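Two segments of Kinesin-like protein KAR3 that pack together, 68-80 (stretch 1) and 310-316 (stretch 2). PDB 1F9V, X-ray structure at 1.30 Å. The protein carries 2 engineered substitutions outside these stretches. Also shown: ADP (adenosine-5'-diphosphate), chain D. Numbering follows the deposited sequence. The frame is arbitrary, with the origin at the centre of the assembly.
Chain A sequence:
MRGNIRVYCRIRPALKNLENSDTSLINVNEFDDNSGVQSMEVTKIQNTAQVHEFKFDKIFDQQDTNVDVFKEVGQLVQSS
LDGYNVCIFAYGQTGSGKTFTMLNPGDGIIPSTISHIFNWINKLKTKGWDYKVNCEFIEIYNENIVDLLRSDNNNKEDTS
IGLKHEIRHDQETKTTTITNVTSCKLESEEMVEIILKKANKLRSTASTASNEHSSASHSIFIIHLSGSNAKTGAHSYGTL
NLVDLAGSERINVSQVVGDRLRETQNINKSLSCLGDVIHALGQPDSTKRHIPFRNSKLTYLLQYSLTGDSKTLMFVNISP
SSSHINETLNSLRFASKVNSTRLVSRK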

# COMPACT_ATOMS: atom_id res chain seq x y z
N ASP A 68 -4.40 13.56 8.84
CA ASP A 68 -5.02 12.70 9.85
C ASP A 68 -4.59 11.25 9.64
O ASP A 68 -4.32 10.52 10.60
CB ASP A 68 -6.55 12.78 9.77
CG ASP A 68 -7.09 14.16 10.07
OD1 ASP A 68 -6.45 14.88 10.87
OD2 ASP A 68 -8.14 14.53 9.51
N VAL A 69 -4.54 10.82 8.39
CA VAL A 69 -4.15 9.45 8.07
C VAL A 69 -2.71 9.19 8.51
O VAL A 69 -2.42 8.17 9.12
CB VAL A 69 -4.28 9.17 6.55
CG1 VAL A 69 -3.56 7.86 6.19
CG2 VAL A 69 -5.76 9.12 6.16
N PHE A 70 -1.82 10.12 8.22
CA PHE A 70 -0.44 9.91 8.59
C PHE A 70 -0.19 9.87 10.09
O PHE A 70 0.86 9.40 10.53
CB PHE A 70 0.48 10.94 7.93
CG PHE A 70 1.92 10.51 7.90
CD1 PHE A 70 2.33 9.51 7.02
CD2 PHE A 70 2.84 11.05 8.79
CE1 PHE A 70 3.65 9.06 7.03
CE2 PHE A 70 4.16 10.60 8.80
CZ PHE A 70 4.56 9.60 7.92
N LYS A 71 -1.14 10.35 10.88
CA LYS A 71 -0.96 10.32 12.32
C LYS A 71 -0.83 8.87 12.75
O LYS A 71 -0.17 8.56 13.74
CB LYS A 71 -2.16 10.97 13.03
CG LYS A 71 -2.15 12.49 12.99
CD LYS A 71 -3.12 13.08 14.00
CE LYS A 71 -3.35 14.56 13.73
NZ LYS A 71 -4.64 14.80 13.04
N GLU A 72 -1.46 7.98 12.00
CA GLU A 72 -1.38 6.56 12.31
C GLU A 72 -0.18 5.94 11.58
O GLU A 72 0.61 5.22 12.18
CB GLU A 72 -2.67 5.85 11.87
CG GLU A 72 -3.95 6.47 12.42
CD GLU A 72 -3.92 6.63 13.93
OE1 GLU A 72 -4.31 7.72 14.42
OE2 GLU A 72 -3.51 5.68 14.63
N VAL A 73 -0.04 6.25 10.30
CA VAL A 73 1.03 5.71 9.48
C VAL A 73 2.45 6.06 9.91
O VAL A 73 3.37 5.27 9.71
CB VAL A 73 0.83 6.12 8.01
CG1 VAL A 73 1.86 5.42 7.11
CG2 VAL A 73 -0.59 5.78 7.57
N GLY A 74 2.64 7.23 10.51
CA GLY A 74 3.98 7.62 10.93
C GLY A 74 4.67 6.64 11.86
O GLY A 74 5.87 6.40 11.74
N GLN A 75 3.90 6.07 12.78
CA GLN A 75 4.43 5.12 13.75
C GLN A 75 4.93 3.85 13.08
O GLN A 75 5.82 3.17 13.59
CB GLN A 75 3.34 4.79 14.79
CG GLN A 75 2.26 5.87 14.89
CD GLN A 75 1.48 5.82 16.20
OE1 GLN A 75 1.71 4.95 17.04
NE2 GLN A 75 0.56 6.77 16.38
N LEU A 76 4.35 3.52 11.93
CA LEU A 76 4.76 2.32 11.21
C LEU A 76 6.06 2.57 10.44
O LEU A 76 7.03 1.84 10.60
CB LEU A 76 3.66 1.89 10.24
CG LEU A 76 4.10 0.98 9.09
CD1 LEU A 76 4.50 -0.38 9.64
CD2 LEU A 76 2.98 0.84 8.08
N VAL A 77 6.07 3.60 9.60
CA VAL A 77 7.24 3.89 8.78
C VAL A 77 8.51 4.21 9.55
O VAL A 77 9.60 3.98 9.05
CB VAL A 77 6.95 5.02 7.75
CG1 VAL A 77 5.77 4.64 6.86
CG2 VAL A 77 6.68 6.33 8.48
N GLN A 78 8.38 4.73 10.77
CA GLN A 78 9.58 5.04 11.54
C GLN A 78 10.28 3.77 12.02
O GLN A 78 11.47 3.80 12.35
CB GLN A 78 9.25 5.96 12.72
CG GLN A 78 8.53 5.30 13.88
CD GLN A 78 8.04 6.31 14.90
OE1 GLN A 78 8.08 6.07 16.10
NE2 GLN A 78 7.57 7.45 14.41
N SER A 79 9.57 2.65 12.04
CA SER A 79 10.15 1.39 12.47
C SER A 79 11.30 0.99 11.54
O SER A 79 12.15 0.18 11.91
CB SER A 79 9.08 0.29 12.50
OG SER A 79 8.79 -0.19 11.20
N SER A 80 11.34 1.56 10.34
CA SER A 80 12.40 1.26 9.38
C SER A 80 13.76 1.76 9.88
O SER A 80 14.80 1.30 9.42
CB SER A 80 12.10 1.91 8.03
OG SER A 80 11.57 0.95 7.14
N SER A 310 9.03 -8.17 9.27
CA SER A 310 8.60 -7.06 8.42
C SER A 310 7.17 -6.67 8.83
O SER A 310 6.40 -7.51 9.30
CB SER A 310 8.63 -7.48 6.95
OG SER A 310 9.95 -7.71 6.51
N LYS A 311 6.83 -5.40 8.64
CA LYS A 311 5.50 -4.91 8.99
C LYS A 311 4.78 -4.49 7.72
O LYS A 311 5.30 -3.73 6.92
CB LYS A 311 5.62 -3.72 9.94
CG LYS A 311 6.35 -4.06 11.21
CD LYS A 311 6.54 -2.83 12.08
CE LYS A 311 7.21 -3.19 13.39
NZ LYS A 311 6.46 -2.63 14.55
N THR A 312 3.56 -5.00 7.55
CA THR A 312 2.78 -4.69 6.37
C THR A 312 1.45 -4.03 6.70
O THR A 312 0.78 -4.41 7.65
CB THR A 312 2.51 -5.97 5.56
OG1 THR A 312 3.75 -6.46 5.04
CG2 THR A 312 1.54 -5.70 4.42
N LEU A 313 1.10 -3.03 5.90
CA LEU A 313 -0.16 -2.32 6.07
C LEU A 313 -0.91 -2.33 4.74
O LEU A 313 -0.38 -1.86 3.72
CB LEU A 313 0.08 -0.87 6.50
CG LEU A 313 -1.13 0.07 6.38
CD1 LEU A 313 -2.25 -0.41 7.29
CD2 LEU A 313 -0.71 1.49 6.74
N MET A 314 -2.11 -2.88 4.74
CA MET A 314 -2.94 -2.90 3.55
C MET A 314 -3.88 -1.71 3.73
O MET A 314 -4.55 -1.59 4.75
CB MET A 314 -3.75 -4.20 3.45
CG MET A 314 -2.91 -5.48 3.60
SD MET A 314 -1.66 -5.68 2.30
CE MET A 314 -2.72 -5.65 0.78
N PHE A 315 -3.89 -0.82 2.75
CA PHE A 315 -4.71 0.39 2.80
C PHE A 315 -5.80 0.29 1.73
O PHE A 315 -5.53 0.51 0.55
CB PHE A 315 -3.80 1.60 2.54
CG PHE A 315 -4.26 2.86 3.20
CD1 PHE A 315 -5.29 3.61 2.64
CD2 PHE A 315 -3.68 3.30 4.38
CE1 PHE A 315 -5.74 4.78 3.24
CE2 PHE A 315 -4.11 4.48 4.99
CZ PHE A 315 -5.14 5.22 4.42
N VAL A 316 -7.02 -0.03 2.14
CA VAL A 316 -8.11 -0.17 1.18
C VAL A 316 -8.95 1.09 1.02
O VAL A 316 -9.66 1.53 1.93
CB VAL A 316 -9.01 -1.37 1.55
CG1 VAL A 316 -10.14 -1.52 0.54
CG2 VAL A 316 -8.17 -2.65 1.58
PB ADP D . 0.56 -1.67 19.08
O1B ADP D . 0.26 -2.93 19.83
O2B ADP D . 0.11 -1.79 17.52
O3B ADP D . -0.08 -0.50 19.74
PA ADP D . 3.22 -1.80 17.93
O1A ADP D . 4.50 -2.06 18.61
O2A ADP D . 2.75 -2.97 17.16
O3A ADP D . 2.11 -1.46 19.01
O5' ADP D . 3.28 -0.45 17.04
C5' ADP D . 2.51 0.68 17.45
C4' ADP D . 2.06 1.54 16.27
O4' ADP D . 2.88 1.40 15.08
C3' ADP D . 0.63 1.27 15.85
O3' ADP D . -0.33 2.03 16.60
C2' ADP D . 0.61 1.56 14.38
O2' ADP D . 0.24 2.92 14.09
C1' ADP D . 2.02 1.18 13.93
N9 ADP D . 2.08 -0.22 13.35
C8 ADP D . 2.69 -1.30 13.87
N7 ADP D . 2.54 -2.35 13.05
C5 ADP D . 1.85 -1.96 12.00
C6 ADP D . 1.38 -2.55 10.81
N6 ADP D . 1.62 -3.85 10.54
N1 ADP D . 0.65 -1.81 9.91
C2 ADP D . 0.38 -0.50 10.12
N3 ADP D . 0.83 0.08 11.25
C4 ADP D . 1.55 -0.59 12.19
O HOH W 1 5.64 0.29 14.14

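A helix laid against a β-strand often needs no direct polar bond to hold it, and this pair from KAR3 illustrates the principle. Helix 68-77 runs nearly antiparallel to strand 311-316, at 156° with axes 10.0 Å apart at closest approach, and no hydrogen bond crosses between the stretches.

Leu76 covers the most surface. Its t,p rotamer sets CD1 3.5 Å from CB of Lys311 and CD2 3.7 Å from CB of Leu313, so the two methyls of one side chain reach successive inward-pointing residues of the strand. The alternation of the strand turns Thr312, between them, away.

Lys311, next in area, contributes its aliphatic part to the packing: its CD lies 3.6 Å from OG of Ser79, a hydroxyl that donates to Leu76 O (OG to O, 2.8 Å). The charged end is engaged through water: one molecule accepts from Lys311 NZ at 3.1 Å while donating to Gln75 O at 2.9 Å and to ADP O4' at 3.1 Å. The polar link between the stretches is thus indirect, and shared with the nucleotide.

Leu313 continues the apolar row, its CB 3.6 Å from ADP N1 and its CD2 a looser 4.4 Å from Val73 CG2. Farther along, Val69 CG1 meets Phe315 CZ at 3.5 Å, approaching the ring obliquely.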